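Local coordinates for protein transcriptional regulator (PDB 3BHQ) that probably acts as a TetR-family transcriptional regulator, binding cis-regulatory DNA through a predicted helix-turn-helix motif, at residues I86-G91 against G152-G157. Numbering follows the deposited sequence. Where two conformers were deposited one is given.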
loop_
_atom_site.group_PDB
_atom_site.type_symbol
_atom_site.label_atom_id
_atom_site.label_comp_id
_atom_site.label_asym_id
_atom_site.label_seq_id
_atom_site.Cartn_x
_atom_site.Cartn_y
_atom_site.Cartn_z
ATOM N N ILE A 86 5.316 -20.549 23.914
ATOM C CA ILE A 86 4.487 -21.710 24.208
ATOM C C ILE A 86 3.057 -21.470 23.736
ATOM O O ILE A 86 2.382 -22.398 23.270
ATOM C CB ILE A 86 4.430 -21.997 25.749
ATOM C CG1 ILE A 86 5.785 -22.407 26.273
ATOM C CG2 ILE A 86 3.385 -23.057 26.077
ATOM C CD1 ILE A 86 5.810 -22.388 27.802
ATOM N N PHE A 87 2.596 -20.225 23.873
ATOM C CA PHE A 87 1.238 -19.833 23.577
ATOM C C PHE A 87 1.188 -19.021 22.277
ATOM O O PHE A 87 1.821 -17.968 22.159
ATOM C CB PHE A 87 0.671 -19.043 24.752
ATOM C CG PHE A 87 0.693 -19.799 26.017
ATOM C CD1 PHE A 87 -0.276 -20.757 26.267
ATOM C CD2 PHE A 87 1.687 -19.591 26.960
ATOM C CE1 PHE A 87 -0.250 -21.492 27.418
ATOM C CE2 PHE A 87 1.721 -20.336 28.135
ATOM C CZ PHE A 87 0.762 -21.280 28.363
HETATM N N MSE A 88 0.425 -19.529 21.306
HETATM C CA MSE A 88 0.337 -18.886 20.011
HETATM C C MSE A 88 -0.396 -17.580 19.998
HETATM O O MSE A 88 0.035 -16.716 19.214
HETATM C CB MSE A 88 -0.269 -19.814 18.943
HETATM C CG MSE A 88 0.629 -20.989 18.581
HETATM SE SE MSE A 88 2.306 -20.522 17.802
HETATM C CE MSE A 88 3.408 -20.537 19.436
ATOM N N GLU A 89 -1.497 -17.407 20.747
ATOM C CA GLU A 89 -2.195 -16.123 20.700
ATOM C C GLU A 89 -1.294 -15.024 21.277
ATOM O O GLU A 89 -1.083 -14.022 20.622
ATOM C CB GLU A 89 -3.607 -16.107 21.311
ATOM C CG GLU A 89 -4.391 -14.825 20.893
ATOM C CD GLU A 89 -5.911 -14.886 21.112
ATOM O OE1 GLU A 89 -6.366 -15.577 22.049
ATOM O OE2 GLU A 89 -6.649 -14.211 20.353
ATOM N N GLY A 90 -0.756 -15.229 22.455
ATOM C CA GLY A 90 0.173 -14.235 23.021
ATOM C C GLY A 90 1.421 -14.038 22.171
ATOM O O GLY A 90 1.879 -12.926 21.982
ATOM N N GLY A 91 1.991 -15.137 21.669
ATOM C CA GLY A 91 3.179 -15.080 20.843
ATOM C C GLY A 91 2.937 -14.276 19.577
ATOM O O GLY A 91 3.735 -13.410 19.236
ATOM N N GLY A 152 2.783 -28.682 15.050
ATOM C CA GLY A 152 1.369 -28.769 15.405
ATOM C C GLY A 152 0.816 -27.610 16.212
ATOM O O GLY A 152 -0.244 -27.748 16.831
ATOM N N LEU A 153 1.503 -26.458 16.176
ATOM C CA LEU A 153 1.104 -25.281 16.964
ATOM C C LEU A 153 0.097 -24.382 16.234
ATOM O O LEU A 153 -0.719 -23.725 16.882
ATOM C CB LEU A 153 2.345 -24.508 17.426
ATOM C CG LEU A 153 3.237 -25.260 18.445
ATOM C CD1 LEU A 153 4.510 -24.524 18.706
ATOM C CD2 LEU A 153 2.502 -25.505 19.768
ATOM N N ILE A 154 0.200 -24.323 14.903
ATOM C CA ILE A 154 -0.755 -23.640 14.011
ATOM C C ILE A 154 -0.946 -24.573 12.806
ATOM O O ILE A 154 -0.307 -25.617 12.750
ATOM C CB ILE A 154 -0.274 -22.214 13.542
ATOM C CG1 ILE A 154 1.008 -22.267 12.674
ATOM C CG2 ILE A 154 -0.065 -21.305 14.764
ATOM C CD1 ILE A 154 1.493 -20.885 12.140
ATOM N N GLN A 155 -1.794 -24.183 11.851
ATOM C CA GLN A 155 -1.982 -24.945 10.595
ATOM C C GLN A 155 -2.017 -24.020 9.375
ATOM O O GLN A 155 -3.089 -23.511 9.016
ATOM C CB GLN A 155 -3.247 -25.831 10.630
ATOM C CG GLN A 155 -3.446 -26.694 9.344
ATOM C CD GLN A 155 -2.239 -27.586 9.024
ATOM O OE1 GLN A 155 -1.773 -28.341 9.891
ATOM N NE2 GLN A 155 -1.732 -27.504 7.785
ATOM N N THR A 156 -0.843 -23.785 8.782
ATOM C CA THR A 156 -0.708 -22.965 7.590
ATOM C C THR A 156 -0.189 -23.840 6.454
ATOM O O THR A 156 1.020 -24.118 6.369
ATOM C CB THR A 156 0.217 -21.743 7.821
ATOM O OG1 THR A 156 1.535 -22.186 8.168
ATOM C CG2 THR A 156 -0.342 -20.837 8.913
ATOM N N GLY A 157 -1.121 -24.292 5.605
ATOM C CA GLY A 157 -0.807 -25.106 4.425
ATOM C C GLY A 157 0.063 -24.398 3.400
ATOM O O GLY A 157 0.961 -25.023 2.829
#
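Met-88, present as selenomethionine in the first turn of helix 88-103, lies against Leu-153 and Ile-154 of the loop that follows helix 123-150. The contact belongs to the all-helical C-terminal part of this TetR-family protein, where it joins the start of one helix to the connection between two others, with its centre about 24 Å from the centre of the chain. Across it the apolar contacts are made by a single side chain on the helix side. The side chain of Met-88 crosses those of Leu-153 and Ile-154 at about a right angle. With CG anti to its own carbonyl carbon (chi1 -68°), the chain leaves the helix toward the loop and then bends at the next two torsions. The selenium SE thereby comes within 4.0 Å of Leu-153 CB, at the root of the leucine side chain; Leu-153 CG lies farther from SE, and the Leu-153 CD1 methyl comes near Met-88 CE (4.2 Å). Ile-154 contributes its CG2 branch, which lies 3.9 Å from both CG and SE of Met-88; the isoleucine is buried, and it also packs on Leu-148 and Thr-149 of helix 123-150.

Each partner adjoins a helix end. Phe-87 occupies the N-cap position, and its carbonyl O accepts the bond from Gly-91 N (2.9 Å) in the opening turn. Gly-152, at positive phi (71°), ends helix 123-150 in a Schellman motif, directly before the two residues that meet Met-88. Farther along the loop, Gln-155 shares backbone hydrogen bonding with Tyr-206 of helix 188-206, and Thr-156 OG1 is hydrogen-bonded to Thr-149 OG1.

One polar atom takes part in the packing: the closest approach between the segments, 3.5 Å, sets Met-88 CG beside the backbone carbonyl O of Leu-153.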